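Local coordinates for Gp26 (Listeria phage P40, PDB 4JZ5), which probably hydrolyses glycosidic bonds of the Listeria cell-wall peptidoglycan, as the catalytic domain of a phage endolysin of glycosyl hydrolase family 25, at residues 148-153 and 172-177; 168-173 and 189-194. All blocks are in the same frame, centred on the assembly; numbering follows the deposited sequence.

Interaction 1: residues 148-153 and 172-177; sequences GLYAGD and ARYGVD
Ala172 is gripped by the backbone end of strand 147-152 through both of its polar main-chain atoms. Its N donates to Ala151 O at 3.0 Å, and its O accepts from Asp153 N at 2.9 Å. Gly152 lies between these two bonds and pairs with Ala172 as a parallel bridge; its CA brings a hydrogen to Ala172 O, a CA-H...O contact of 3.4 Å. The bond from Asp153 also spends the first amide of helix 153-158, for which Gly152 is the N-cap, on the neighbouring strand. A parallel strand leading directly into a helix at its C-terminal end is the strand-to-helix step of the barrel-like α/β fold of the family 25 domain. Here, at the ends of two adjacent parallel strands, packing is close: the Ala172 methyl sits 3.6 Å from Tyr150 OH and meets the Tyr150 ring obliquely. With CG anti to the backbone N (chi1 165°), the Tyr150 ring reaches along the sheet to that methyl. Its hydroxyl ends 3.8 Å from Tyr174 OH, the two side chains crossing at about a right angle; both hydroxyls hydrogen-bond to Gln193 OE1.

The other flank is looser. Partly exposed Arg173 bends at chi2 (63°) and sends NH1 to Asp153 OD2, a salt bridge of 3.0 Å. Asp153 is modelled in two conformers, and the bridge holds for the one described. Its carboxylate oxygen lies at the edge of the guanidinium but is approached on its anti side, and the two flat groups are turned 43° apart. Beyond, a type II' turn runs from Tyr174 to Asp177. In this conformer Asp153 OD2 also receives the amide of Ser186, and the charge pairing, together with the neighbouring helix N-terminus, would probably favour the ionised carboxylate.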
loop_
_atom_site.group_PDB
_atom_site.type_symbol
_atom_site.label_atom_id
_atom_site.label_comp_id
_atom_site.label_asym_id
_atom_site.label_seq_id
_atom_site.Cartn_x
_atom_site.Cartn_y
_atom_site.Cartn_z
ATOM N N GLY A 148 0.502 -2.616 7.668
ATOM C CA GLY A 148 1.418 -1.505 7.783
ATOM C C GLY A 148 0.747 -0.159 7.563
ATOM O O GLY A 148 -0.473 -0.069 7.418
ATOM N N LEU A 149 1.577 0.886 7.549
ATOM C CA LEU A 149 1.125 2.266 7.526
ATOM C C LEU A 149 1.940 3.018 6.490
ATOM O O LEU A 149 3.158 2.905 6.458
ATOM C CB LEU A 149 1.314 2.895 8.899
ATOM C CG LEU A 149 0.903 4.355 9.050
ATOM C CD1 LEU A 149 -0.573 4.572 8.797
ATOM C CD2 LEU A 149 1.284 4.837 10.445
ATOM N N TYR A 150 1.234 3.794 5.659
ATOM C CA TYR A 150 1.838 4.612 4.612
ATOM C C TYR A 150 1.471 6.073 4.790
ATOM O O TYR A 150 0.310 6.409 5.000
ATOM C CB TYR A 150 1.356 4.154 3.227
ATOM C CG TYR A 150 1.634 5.130 2.101
ATOM C CD1 TYR A 150 0.758 6.186 1.833
ATOM C CD2 TYR A 150 2.761 4.989 1.301
ATOM C CE1 TYR A 150 0.998 7.070 0.814
ATOM C CE2 TYR A 150 3.015 5.878 0.277
ATOM C CZ TYR A 150 2.123 6.915 0.030
ATOM O OH TYR A 150 2.323 7.821 -0.982
ATOM N N ALA A 151 2.476 6.935 4.615
ATOM C CA ALA A 151 2.267 8.365 4.422
ATOM C C ALA A 151 3.558 8.956 3.864
ATOM O O ALA A 151 4.623 8.316 3.867
ATOM C CB ALA A 151 1.885 9.053 5.723
ATOM N N GLY A 152 3.481 10.176 3.347
ATOM C CA GLY A 152 4.677 10.918 3.020
ATOM C C GLY A 152 5.464 11.293 4.270
ATOM O O GLY A 152 4.905 11.436 5.359
ATOM N N ASP A 153 6.766 11.434 4.066
ATOM C CA ASP A 153 7.743 11.832 5.070
ATOM C C ASP A 153 7.236 12.942 6.004
ATOM O O ASP A 153 7.115 12.748 7.210
ATOM C CB ASP A 153 9.001 12.275 4.311
ATOM C CG ASP A 153 10.203 12.504 5.206
ATOM O OD1 ASP A 153 10.112 12.368 6.443
ATOM O OD2 ASP A 153 11.267 12.837 4.646
ATOM N N ALA A 172 6.813 7.745 1.846
ATOM C CA ALA A 172 7.029 8.377 0.551
ATOM C C ALA A 172 7.923 9.598 0.650
ATOM O O ALA A 172 7.752 10.447 1.530
ATOM C CB ALA A 172 5.706 8.760 -0.072
ATOM N N ARG A 173 8.856 9.686 -0.289
ATOM C CA ARG A 173 9.661 10.891 -0.483
ATOM C C ARG A 173 10.198 10.842 -1.896
ATOM O O ARG A 173 10.930 9.913 -2.236
ATOM C CB ARG A 173 10.813 10.973 0.513
ATOM C CG ARG A 173 11.641 12.262 0.396
ATOM C CD ARG A 173 10.808 13.496 0.716
ATOM N NE ARG A 173 11.573 14.734 0.571
ATOM C CZ ARG A 173 12.375 15.251 1.501
ATOM N NH1 ARG A 173 12.543 14.660 2.673
ATOM N NH2 ARG A 173 13.027 16.378 1.251
ATOM N N TYR A 174 9.828 11.815 -2.721
ATOM C CA TYR A 174 10.065 11.722 -4.162
ATOM C C TYR A 174 11.232 12.550 -4.681
ATOM O O TYR A 174 11.715 12.274 -5.778
ATOM C CB TYR A 174 8.831 12.160 -4.942
ATOM C CG TYR A 174 7.559 11.400 -4.671
ATOM C CD1 TYR A 174 7.565 10.122 -4.122
ATOM C CD2 TYR A 174 6.331 11.966 -4.979
ATOM C CE1 TYR A 174 6.384 9.444 -3.896
ATOM C CE2 TYR A 174 5.159 11.287 -4.762
ATOM C CZ TYR A 174 5.186 10.035 -4.210
ATOM O OH TYR A 174 3.977 9.397 -4.010
ATOM N N GLY A 175 11.675 13.565 -3.951
ATOM C CA GLY A 175 12.714 14.426 -4.485
ATOM C C GLY A 175 12.292 15.059 -5.800
ATOM O O GLY A 175 11.203 15.621 -5.892
ATOM N N VAL A 176 13.139 14.952 -6.822
ATOM C CA VAL A 176 12.818 15.505 -8.139
ATOM C C VAL A 176 11.665 14.779 -8.825
ATOM O O VAL A 176 11.121 15.283 -9.805
ATOM C CB VAL A 176 14.022 15.493 -9.105
ATOM C CG1 VAL A 176 15.088 16.468 -8.634
ATOM C CG2 VAL A 176 14.583 14.096 -9.287
ATOM N N ASP A 177 11.309 13.604 -8.309
ATOM C CA ASP A 177 10.193 12.808 -8.817
ATOM C C ASP A 177 10.345 12.546 -10.311
ATOM O O ASP A 177 9.479 12.908 -11.114
ATOM C CB ASP A 177 8.847 13.463 -8.514
ATOM C CG ASP A 177 7.706 12.450 -8.459
ATOM O OD1 ASP A 177 7.971 11.233 -8.524
ATOM O OD2 ASP A 177 6.541 12.884 -8.354
#

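Interaction 2: residues 168-173 and 189-194; sequences LRWVAR and YDLWQY
Strands 169-172 and 191-194 run parallel at 17°, their axes 4.6 Å apart, with Arg169 O, Leu191 O, Val171 O and Gln193 O taking the amides of Leu191, Val171, Gln193 and Arg173 in turn. At the entry, Arg169 O accepts twice, from Asp190 N as well as Leu191 N. Asp190 closes this end from its side chain: with CG beside its own backbone N (chi1 -63°), it offers OD2 to Arg169 N at 2.9 Å, an almost straight bond (171°) that meets the carboxylate on its anti side. Its CB rests 3.7 Å from Leu168 CD2, which also touches Leu191 CB.

On one face of the sheet, Leu191 and Trp170 lie side by side, pointing the same way. Leu191 CD2 stands 3.5 Å from the centroid of the five-membered ring of Trp170, almost on the ring normal, a CH-pi contact. Trp170 NE1 passes Gln193 CB at 3.9 Å and hydrogen-bonds to Asn210 OD1. These strands are consecutive members of the curled, largely parallel sheet of the family 25 domain, a barrel-like α/β fold, and the residues between them form neither helix nor strand. Gln193, on the same face, stretches out beyond CG so that NE2 hydrogen-bonds to Asp27 OD1, while its OE1, hydrogen-bonded to Tyr174 OH and Tyr150 OH, comes 3.5 Å from Ala172 CB.

The reverse face carries Val171 and Trp192. Val171 CG2 packs against Tyr189 CB at 3.9 Å, and the Tyr189 ring has Trp192 CB over one face. The indole of Trp192 is turned so that NE1 donates in its own ring plane to a lone pair of Arg173 O, at 3.0 Å. A water lies within hydrogen-bonding distance of both that oxygen and Tyr194 O.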
loop_
_atom_site.group_PDB
_atom_site.type_symbol
_atom_site.label_atom_id
_atom_site.label_comp_id
_atom_site.label_asym_id
_atom_site.label_seq_id
_atom_site.Cartn_x
_atom_site.Cartn_y
_atom_site.Cartn_z
ATOM N N LEU A 168 4.704 -2.413 9.253
ATOM C CA LEU A 168 5.634 -2.002 8.205
ATOM C C LEU A 168 5.528 -0.513 7.889
ATOM O O LEU A 168 4.458 -0.018 7.566
ATOM C CB LEU A 168 5.392 -2.824 6.940
ATOM C CG LEU A 168 6.577 -2.886 5.974
ATOM C CD1 LEU A 168 6.617 -4.239 5.255
ATOM C CD2 LEU A 168 6.523 -1.762 4.956
ATOM N N ARG A 169 6.656 0.183 7.998
ATOM C CA ARG A 169 6.724 1.611 7.694
ATOM C C ARG A 169 6.938 1.856 6.204
ATOM O O ARG A 169 8.023 1.596 5.675
ATOM C CB ARG A 169 7.875 2.254 8.457
ATOM C CG ARG A 169 7.784 2.159 9.971
ATOM C CD ARG A 169 9.108 2.510 10.645
ATOM N NE ARG A 169 9.552 3.885 10.403
ATOM C CZ ARG A 169 9.244 4.932 11.162
ATOM N NH1 ARG A 169 8.493 4.804 12.245
ATOM N NH2 ARG A 169 9.713 6.126 10.826
ATOM N N TRP A 170 5.899 2.356 5.547
ATOM C CA TRP A 170 5.916 2.629 4.118
ATOM C C TRP A 170 5.890 4.150 3.969
ATOM O O TRP A 170 4.875 4.800 4.239
ATOM C CB TRP A 170 4.716 1.943 3.475
ATOM C CG TRP A 170 4.653 2.028 1.987
ATOM C CD1 TRP A 170 5.608 2.500 1.130
ATOM C CD2 TRP A 170 3.552 1.622 1.178
ATOM N NE1 TRP A 170 5.165 2.400 -0.157
ATOM C CE2 TRP A 170 3.902 1.870 -0.159
ATOM C CE3 TRP A 170 2.293 1.078 1.456
ATOM C CZ2 TRP A 170 3.038 1.604 -1.211
ATOM C CZ3 TRP A 170 1.443 0.806 0.410
ATOM C CH2 TRP A 170 1.810 1.081 -0.907
ATOM N N VAL A 171 7.032 4.719 3.600
ATOM C CA VAL A 171 7.221 6.164 3.633
ATOM C C VAL A 171 7.533 6.699 2.244
ATOM O O VAL A 171 8.405 6.171 1.551
ATOM C CB VAL A 171 8.357 6.556 4.595
ATOM C CG1 VAL A 171 8.435 8.069 4.735
ATOM C CG2 VAL A 171 8.157 5.908 5.965
ATOM N N ALA A 172 6.813 7.745 1.846
ATOM C CA ALA A 172 7.029 8.377 0.551
ATOM C C ALA A 172 7.923 9.598 0.650
ATOM O O ALA A 172 7.752 10.447 1.530
ATOM C CB ALA A 172 5.706 8.760 -0.072
ATOM N N ARG A 173 8.856 9.686 -0.289
ATOM C CA ARG A 173 9.661 10.891 -0.483
ATOM C C ARG A 173 10.198 10.842 -1.896
ATOM O O ARG A 173 10.930 9.913 -2.236
ATOM C CB ARG A 173 10.813 10.973 0.513
ATOM C CG ARG A 173 11.641 12.262 0.396
ATOM C CD ARG A 173 10.808 13.496 0.716
ATOM N NE ARG A 173 11.573 14.734 0.571
ATOM C CZ ARG A 173 12.375 15.251 1.501
ATOM N NH1 ARG A 173 12.543 14.660 2.673
ATOM N NH2 ARG A 173 13.027 16.378 1.251
ATOM N N TYR A 189 12.632 4.065 7.245
ATOM C CA TYR A 189 11.581 3.417 6.480
ATOM C C TYR A 189 11.878 1.939 6.331
ATOM O O TYR A 189 13.027 1.504 6.416
ATOM C CB TYR A 189 11.454 4.048 5.089
ATOM C CG TYR A 189 12.649 3.782 4.181
ATOM C CD1 TYR A 189 12.749 2.610 3.451
ATOM C CD2 TYR A 189 13.675 4.708 4.062
ATOM C CE1 TYR A 189 13.830 2.353 2.641
ATOM C CE2 TYR A 189 14.770 4.458 3.251
ATOM C CZ TYR A 189 14.832 3.288 2.533
ATOM O OH TYR A 189 15.919 3.032 1.726
ATOM N N ASP A 190 10.823 1.166 6.091
ATOM C CA ASP A 190 10.953 -0.214 5.646
ATOM C C ASP A 190 10.783 -0.303 4.120
ATOM O O ASP A 190 11.586 -0.950 3.434
ATOM C CB ASP A 190 9.929 -1.107 6.344
ATOM C CG ASP A 190 10.127 -1.173 7.842
ATOM O OD1 ASP A 190 11.293 -1.220 8.276
ATOM O OD2 ASP A 190 9.113 -1.146 8.566
ATOM N N LEU A 191 9.740 0.335 3.612
ATOM C CA LEU A 191 9.495 0.430 2.174
ATOM C C LEU A 191 9.470 1.918 1.816
ATOM O O LEU A 191 8.782 2.688 2.471
ATOM C CB LEU A 191 8.156 -0.223 1.852
ATOM C CG LEU A 191 7.745 -0.328 0.380
ATOM C CD1 LEU A 191 8.713 -1.178 -0.429
ATOM C CD2 LEU A 191 6.329 -0.894 0.268
ATOM N N TRP A 192 10.243 2.322 0.803
ATOM C CA TRP A 192 10.380 3.724 0.398
ATOM C C TRP A 192 9.729 3.909 -0.961
ATOM O O TRP A 192 10.151 3.297 -1.940
ATOM C CB TRP A 192 11.861 4.077 0.333
ATOM C CG TRP A 192 12.249 5.374 -0.327
ATOM C CD1 TRP A 192 11.536 6.529 -0.438
ATOM C CD2 TRP A 192 13.502 5.611 -0.950
ATOM N NE1 TRP A 192 12.282 7.480 -1.120
ATOM C CE2 TRP A 192 13.498 6.934 -1.438
ATOM C CE3 TRP A 192 14.629 4.822 -1.157
ATOM C CZ2 TRP A 192 14.584 7.480 -2.128
ATOM C CZ3 TRP A 192 15.705 5.364 -1.834
ATOM C CH2 TRP A 192 15.674 6.681 -2.306
ATOM N N GLN A 193 8.684 4.723 -0.996
ATOM C CA GLN A 193 8.071 5.130 -2.263
ATOM C C GLN A 193 8.839 6.334 -2.784
ATOM O O GLN A 193 8.741 7.425 -2.232
ATOM C CB GLN A 193 6.606 5.450 -2.077
ATOM C CG GLN A 193 5.839 5.521 -3.377
ATOM C CD GLN A 193 4.433 5.969 -3.119
ATOM O OE1 GLN A 193 4.203 7.106 -2.711
ATOM N NE2 GLN A 193 3.480 5.067 -3.276
ATOM N N TYR A 194 9.649 6.102 -3.816
ATOM C CA TYR A 194 10.645 7.082 -4.219
ATOM C C TYR A 194 10.251 7.936 -5.420
ATOM O O TYR A 194 10.906 8.934 -5.713
ATOM C CB TYR A 194 12.000 6.419 -4.448
ATOM C CG TYR A 194 12.064 5.362 -5.528
ATOM C CD1 TYR A 194 12.169 5.715 -6.863
ATOM C CD2 TYR A 194 12.068 4.009 -5.207
ATOM C CE1 TYR A 194 12.254 4.762 -7.837
ATOM C CE2 TYR A 194 12.166 3.047 -6.186
ATOM C CZ TYR A 194 12.271 3.425 -7.499
ATOM O OH TYR A 194 12.373 2.446 -8.461
HETATM O O HOH W 1 13.200 9.749 -4.175
#

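Strand 169-172 is the element common to both contacts, with Ala172 and Arg173 belonging to each: interaction 1 joins its end to strand 147-152 and interaction 2 joins its whole length to strand 191-195. Interaction 2 is the buried one, with 618 Å² between its segments against 249 Å² in the partly buried interaction 1. Accordingly, repeated strand pairing and aromatic packing dominate the second, whereas a single bridge and a peripheral salt bridge dominate the first. They meet at Gln193, whose amide oxygen lies against the two tyrosine hydroxyls of interaction 1, and where Tyr150 packs edge-to-face with Trp170; the side chains of the two contacts touch as well as their strands.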